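Side-chain contacts in putative phosphomannomutase (Thermus thermophilus, PDB 1TUO), which probably interconverts sugar phosphates as a magnesium-dependent mutase of the phosphohexose mutase family, its exact substrate being uncertain: residues A[8-13]-A[32-37]; A[17-20]-A[26-29]. All coordinates share one frame; numbering follows the deposited sequence.

Interaction 1: A[8-13]-A[32-37]; sequences MSAPIR and LHRLAE
Arg34 reaches out from helix 29-45 and takes hold of the backbone carbonyl of Ala10 with the end of its guanidinium. Both terminal nitrogens donate to that single oxygen: NH1 to Ala10 O at 2.7 Å, lying in the carbonyl plane on a lone pair, and NH2 to Ala10 O at 2.9 Å, from above that plane. Neither bond is straight, with N-H...O angles of 144° and 135°, as expected when two donors converge on one acceptor. The acceptor sits close to the guanidinium plane, and NE of the same group donates to Pro141 O, which helps fix the rotation of the flat group. In this way the N-terminal arm ahead of strand 19-22 is fastened to the first long helix of alpha/beta/alpha domain I. Apolar packing supports one face: Ile12 CD1 lies over the centre of the guanidinium, 3.6 Å from Arg34 CZ. Ile12 CG1 stands anti to the carbonyl carbon (chi1 -62°), and the extended chi2 carries CD1 on to the arginine. Over the opposite face, toward the rim, comes Ser9 OG, 3.2 Å from Arg34 NH1 but badly angled for a bond; this hydroxyl is hydrogen-bonded instead to Glu142 O.

Interaction 2: A[17-20]-A[26-29]; sequences EGFR and EFTF
Phe19 and Phe27 pack ring against ring at an oblique angle, with Phe19 CE2 3.7 Å from Phe27 CD1. The two side chains run past each other in opposite directions, Phe19 coming from the start of strand 19-22 and Phe27 from the loop that leads into helix 29-45. Phe19 holds CG anti to its backbone N (chi1 175°), which sends the ring across to the returning chain, where CD2 also lies 3.8 Å from Phe27 CD1. No hydrogen bond crosses between the segments; the two rings meet by apolar packing. Phe27 also packs against Leu116 and Val118 of strand 115-122 and meets Phe64 edge-to-face, so its ring is buried among apolar neighbours. Glu26 adds its backbone: its carbonyl oxygen lies at the rim of the Phe19 ring, near the ring plane and 3.9 Å from CZ, while Glu26 CB is 4.3 Å from the same carbon. That oxygen accepts a hydrogen bond from Thr31 OG1, and the carboxylate turns back to take the backbone N of Val22 through OE1. With an alanine in place of Phe19, a gap would probably open beside Phe27 CD1, and Glu26 O would lose the ring edge it lies against. The whole forms a strand-loop-helix connection at the start of alpha/beta/alpha domain I, with Thr28 as N-cap of helix 29-45, its OG1 bonded to Thr31 N.

The two contacts lie side by side at the beginning of domain I, their centres about 8 Å apart, and share a direct seam. Ile12 of interaction 1 turns its CG2 branch to the Phe19 ring of interaction 2, 3.6 Å from CD1, and Arg13 O lies 3.6 Å from the same Phe19 CD1. Leu35 completes the seam from the helix, its CD2 4.2 Å from Phe19 CB. In sequence, residues 17-20 and 26-29 both fall between the arm 8-13 and the helical residues 32-37, so the short turn of interaction 2 sits within the wider loop joined by interaction 1. Phe19 is therefore where the two contacts meet, touched more loosely by Leu35 than by the arm.

Interaction 1: A[8-13]-A[32-37]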
loop_
_atom_site.group_PDB
_atom_site.type_symbol
_atom_site.label_atom_id
_atom_site.label_comp_id
_atom_site.label_asym_id
_atom_site.label_seq_id
_atom_site.Cartn_x
_atom_site.Cartn_y
_atom_site.Cartn_z
ATOM N N MET A 8 11.073 -25.929 22.950
ATOM C CA MET A 8 10.906 -26.659 21.660
ATOM C C MET A 8 11.276 -25.788 20.463
ATOM O O MET A 8 11.914 -24.744 20.615
ATOM C CB MET A 8 9.461 -27.144 21.510
ATOM C CG MET A 8 9.078 -28.254 22.472
ATOM S SD MET A 8 10.075 -29.742 22.225
ATOM C CE MET A 8 9.077 -30.624 21.014
ATOM N N SER A 9 10.871 -26.229 19.276
ATOM C CA SER A 9 11.155 -25.503 18.045
ATOM C C SER A 9 10.618 -24.079 18.109
ATOM O O SER A 9 9.705 -23.782 18.878
ATOM C CB SER A 9 10.536 -26.229 16.849
ATOM O OG SER A 9 10.805 -25.538 15.641
ATOM N N ALA A 10 11.192 -23.204 17.292
ATOM C CA ALA A 10 10.778 -21.809 17.253
ATOM C C ALA A 10 9.344 -21.679 16.756
ATOM O O ALA A 10 9.041 -22.019 15.615
ATOM C CB ALA A 10 11.711 -21.015 16.350
ATOM N N PRO A 11 8.438 -21.187 17.616
ATOM C CA PRO A 11 7.039 -21.025 17.212
ATOM C C PRO A 11 6.901 -19.901 16.185
ATOM O O PRO A 11 7.395 -18.794 16.395
ATOM C CB PRO A 11 6.338 -20.709 18.530
ATOM C CG PRO A 11 7.392 -19.964 19.291
ATOM C CD PRO A 11 8.629 -20.791 19.022
ATOM N N ILE A 12 6.237 -20.197 15.073
ATOM C CA ILE A 12 6.045 -19.216 14.012
ATOM C C ILE A 12 4.687 -18.536 14.122
ATOM O O ILE A 12 3.684 -19.052 13.621
ATOM C CB ILE A 12 6.156 -19.879 12.625
ATOM C CG1 ILE A 12 7.552 -20.478 12.444
ATOM C CG2 ILE A 12 5.869 -18.860 11.536
ATOM C CD1 ILE A 12 7.724 -21.252 11.160
ATOM N N ARG A 13 4.655 -17.378 14.775
ATOM C CA ARG A 13 3.411 -16.635 14.946
ATOM C C ARG A 13 3.284 -15.547 13.884
ATOM O O ARG A 13 4.227 -14.797 13.634
ATOM C CB ARG A 13 3.358 -15.993 16.336
ATOM C CG ARG A 13 3.666 -16.950 17.478
ATOM C CD ARG A 13 3.427 -16.291 18.832
ATOM N NE ARG A 13 3.896 -17.125 19.937
ATOM C CZ ARG A 13 3.465 -18.359 20.187
ATOM N NH1 ARG A 13 3.956 -19.035 21.217
ATOM N NH2 ARG A 13 2.543 -18.918 19.413
ATOM N N LEU A 32 10.854 -20.861 6.295
ATOM C CA LEU A 32 10.105 -20.764 5.047
ATOM C C LEU A 32 9.464 -22.109 4.666
ATOM O O LEU A 32 8.328 -22.185 4.228
ATOM C CB LEU A 32 11.078 -20.308 3.954
ATOM C CG LEU A 32 10.400 -20.008 2.616
ATOM C CD1 LEU A 32 10.172 -21.270 1.777
ATOM C CD2 LEU A 32 9.034 -19.336 2.764
ATOM N N HIS A 33 10.252 -23.196 4.814
ATOM C CA HIS A 33 9.723 -24.517 4.477
ATOM C C HIS A 33 8.635 -24.971 5.459
ATOM O O HIS A 33 7.698 -25.679 5.113
ATOM C CB HIS A 33 10.885 -25.516 4.485
ATOM C CG HIS A 33 11.585 -25.491 3.149
ATOM N ND1 HIS A 33 10.980 -25.846 1.991
ATOM C CD2 HIS A 33 12.890 -25.068 2.853
ATOM C CE1 HIS A 33 11.891 -25.641 1.024
ATOM N NE2 HIS A 33 13.046 -25.176 1.507
ATOM N N ARG A 34 8.709 -24.547 6.717
ATOM C CA ARG A 34 7.674 -24.898 7.678
ATOM C C ARG A 34 6.403 -24.150 7.276
ATOM O O ARG A 34 5.297 -24.698 7.327
ATOM C CB ARG A 34 8.094 -24.492 9.092
ATOM C CG ARG A 34 9.231 -25.325 9.659
ATOM C CD ARG A 34 9.730 -24.752 10.982
ATOM N NE ARG A 34 8.706 -24.750 12.022
ATOM C CZ ARG A 34 8.810 -24.089 13.170
ATOM N NH1 ARG A 34 9.899 -23.368 13.425
ATOM N NH2 ARG A 34 7.830 -24.147 14.066
ATOM N N LEU A 35 6.565 -22.899 6.855
ATOM C CA LEU A 35 5.411 -22.105 6.442
ATOM C C LEU A 35 4.814 -22.687 5.159
ATOM O O LEU A 35 3.589 -22.732 5.005
ATOM C CB LEU A 35 5.813 -20.645 6.214
ATOM C CG LEU A 35 4.690 -19.688 5.798
ATOM C CD1 LEU A 35 3.550 -19.746 6.811
ATOM C CD2 LEU A 35 5.239 -18.275 5.698
ATOM N N ALA A 36 5.674 -23.141 4.251
ATOM C CA ALA A 36 5.210 -23.719 2.991
ATOM C C ALA A 36 4.349 -24.945 3.261
ATOM O O ALA A 36 3.301 -25.126 2.643
ATOM C CB ALA A 36 6.392 -24.093 2.111
ATOM N N GLU A 37 4.796 -25.784 4.190
ATOM C CA GLU A 37 4.053 -26.990 4.544
ATOM C C GLU A 37 2.675 -26.629 5.091
ATOM O O GLU A 37 1.671 -27.256 4.741
ATOM C CB GLU A 37 4.820 -27.796 5.595
ATOM C CG GLU A 37 4.205 -29.159 5.893
ATOM C CD GLU A 37 4.437 -30.168 4.781
ATOM O OE1 GLU A 37 3.742 -31.206 4.769
ATOM O OE2 GLU A 37 5.321 -29.936 3.927
#

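Interaction 2: A[17-20]-A[26-29]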
loop_
_atom_site.group_PDB
_atom_site.type_symbol
_atom_site.label_atom_id
_atom_site.label_comp_id
_atom_site.label_asym_id
_atom_site.label_seq_id
_atom_site.Cartn_x
_atom_site.Cartn_y
_atom_site.Cartn_z
ATOM N N GLU A 17 -1.751 -10.717 9.070
ATOM C CA GLU A 17 -1.579 -11.243 7.722
ATOM C C GLU A 17 -0.125 -11.601 7.425
ATOM O O GLU A 17 0.743 -10.727 7.331
ATOM C CB GLU A 17 -2.097 -10.237 6.688
ATOM C CG GLU A 17 -3.620 -10.199 6.550
ATOM C CD GLU A 17 -4.340 -10.058 7.882
ATOM O OE1 GLU A 17 -4.239 -10.985 8.715
ATOM O OE2 GLU A 17 -5.007 -9.024 8.098
ATOM N N GLY A 18 0.126 -12.902 7.300
ATOM C CA GLY A 18 1.455 -13.392 6.988
ATOM C C GLY A 18 2.446 -13.497 8.131
ATOM O O GLY A 18 2.105 -13.360 9.307
ATOM N N PHE A 19 3.691 -13.759 7.759
ATOM C CA PHE A 19 4.782 -13.889 8.703
ATOM C C PHE A 19 5.863 -12.912 8.277
ATOM O O PHE A 19 6.026 -12.635 7.094
ATOM C CB PHE A 19 5.338 -15.311 8.670
ATOM C CG PHE A 19 6.552 -15.506 9.526
ATOM C CD1 PHE A 19 6.467 -15.409 10.910
ATOM C CD2 PHE A 19 7.789 -15.771 8.947
ATOM C CE1 PHE A 19 7.597 -15.574 11.707
ATOM C CE2 PHE A 19 8.922 -15.938 9.735
ATOM C CZ PHE A 19 8.826 -15.839 11.118
ATOM N N ARG A 20 6.591 -12.376 9.245
ATOM C CA ARG A 20 7.661 -11.444 8.937
ATOM C C ARG A 20 8.780 -11.701 9.927
ATOM O O ARG A 20 8.541 -12.182 11.032
ATOM C CB ARG A 20 7.172 -10.000 9.067
ATOM C CG ARG A 20 8.184 -8.960 8.614
ATOM C CD ARG A 20 7.763 -7.547 9.011
ATOM N NE ARG A 20 7.758 -7.366 10.462
ATOM C CZ ARG A 20 7.490 -6.217 11.077
ATOM N NH1 ARG A 20 6.278 -5.717 11.248
ATOM N NH2 ARG A 20 8.565 -5.443 11.248
ATOM N N GLU A 26 14.927 -14.891 12.279
ATOM C CA GLU A 26 13.644 -15.585 12.349
ATOM C C GLU A 26 13.217 -16.033 10.947
ATOM O O GLU A 26 12.546 -17.054 10.794
ATOM C CB GLU A 26 12.558 -14.675 12.934
ATOM C CG GLU A 26 12.908 -14.089 14.290
ATOM C CD GLU A 26 13.361 -12.653 14.186
ATOM O OE1 GLU A 26 13.859 -12.262 13.110
ATOM O OE2 GLU A 26 13.225 -11.915 15.183
ATOM N N PHE A 27 13.602 -15.271 9.926
ATOM C CA PHE A 27 13.226 -15.620 8.559
ATOM C C PHE A 27 14.350 -16.390 7.879
ATOM O O PHE A 27 15.242 -15.801 7.268
ATOM C CB PHE A 27 12.894 -14.370 7.745
ATOM C CG PHE A 27 12.025 -14.652 6.550
ATOM C CD1 PHE A 27 10.643 -14.707 6.684
ATOM C CD2 PHE A 27 12.588 -14.932 5.315
ATOM C CE1 PHE A 27 9.833 -15.045 5.591
ATOM C CE2 PHE A 27 11.790 -15.271 4.219
ATOM C CZ PHE A 27 10.411 -15.326 4.363
ATOM N N THR A 28 14.297 -17.713 7.998
ATOM C CA THR A 28 15.303 -18.589 7.413
ATOM C C THR A 28 14.649 -19.536 6.413
ATOM O O THR A 28 13.417 -19.618 6.331
ATOM C CB THR A 28 15.969 -19.454 8.499
ATOM O OG1 THR A 28 14.971 -20.296 9.098
ATOM C CG2 THR A 28 16.596 -18.572 9.577
ATOM N N PHE A 29 15.463 -20.259 5.654
ATOM C CA PHE A 29 14.890 -21.206 4.706
ATOM C C PHE A 29 14.151 -22.290 5.489
ATOM O O PHE A 29 13.139 -22.824 5.028
ATOM C CB PHE A 29 15.970 -21.813 3.816
ATOM C CG PHE A 29 16.400 -20.905 2.704
ATOM C CD1 PHE A 29 17.455 -20.015 2.873
ATOM C CD2 PHE A 29 15.698 -20.893 1.497
ATOM C CE1 PHE A 29 17.806 -19.121 1.858
ATOM C CE2 PHE A 29 16.040 -20.005 0.479
ATOM C CZ PHE A 29 17.093 -19.117 0.657
#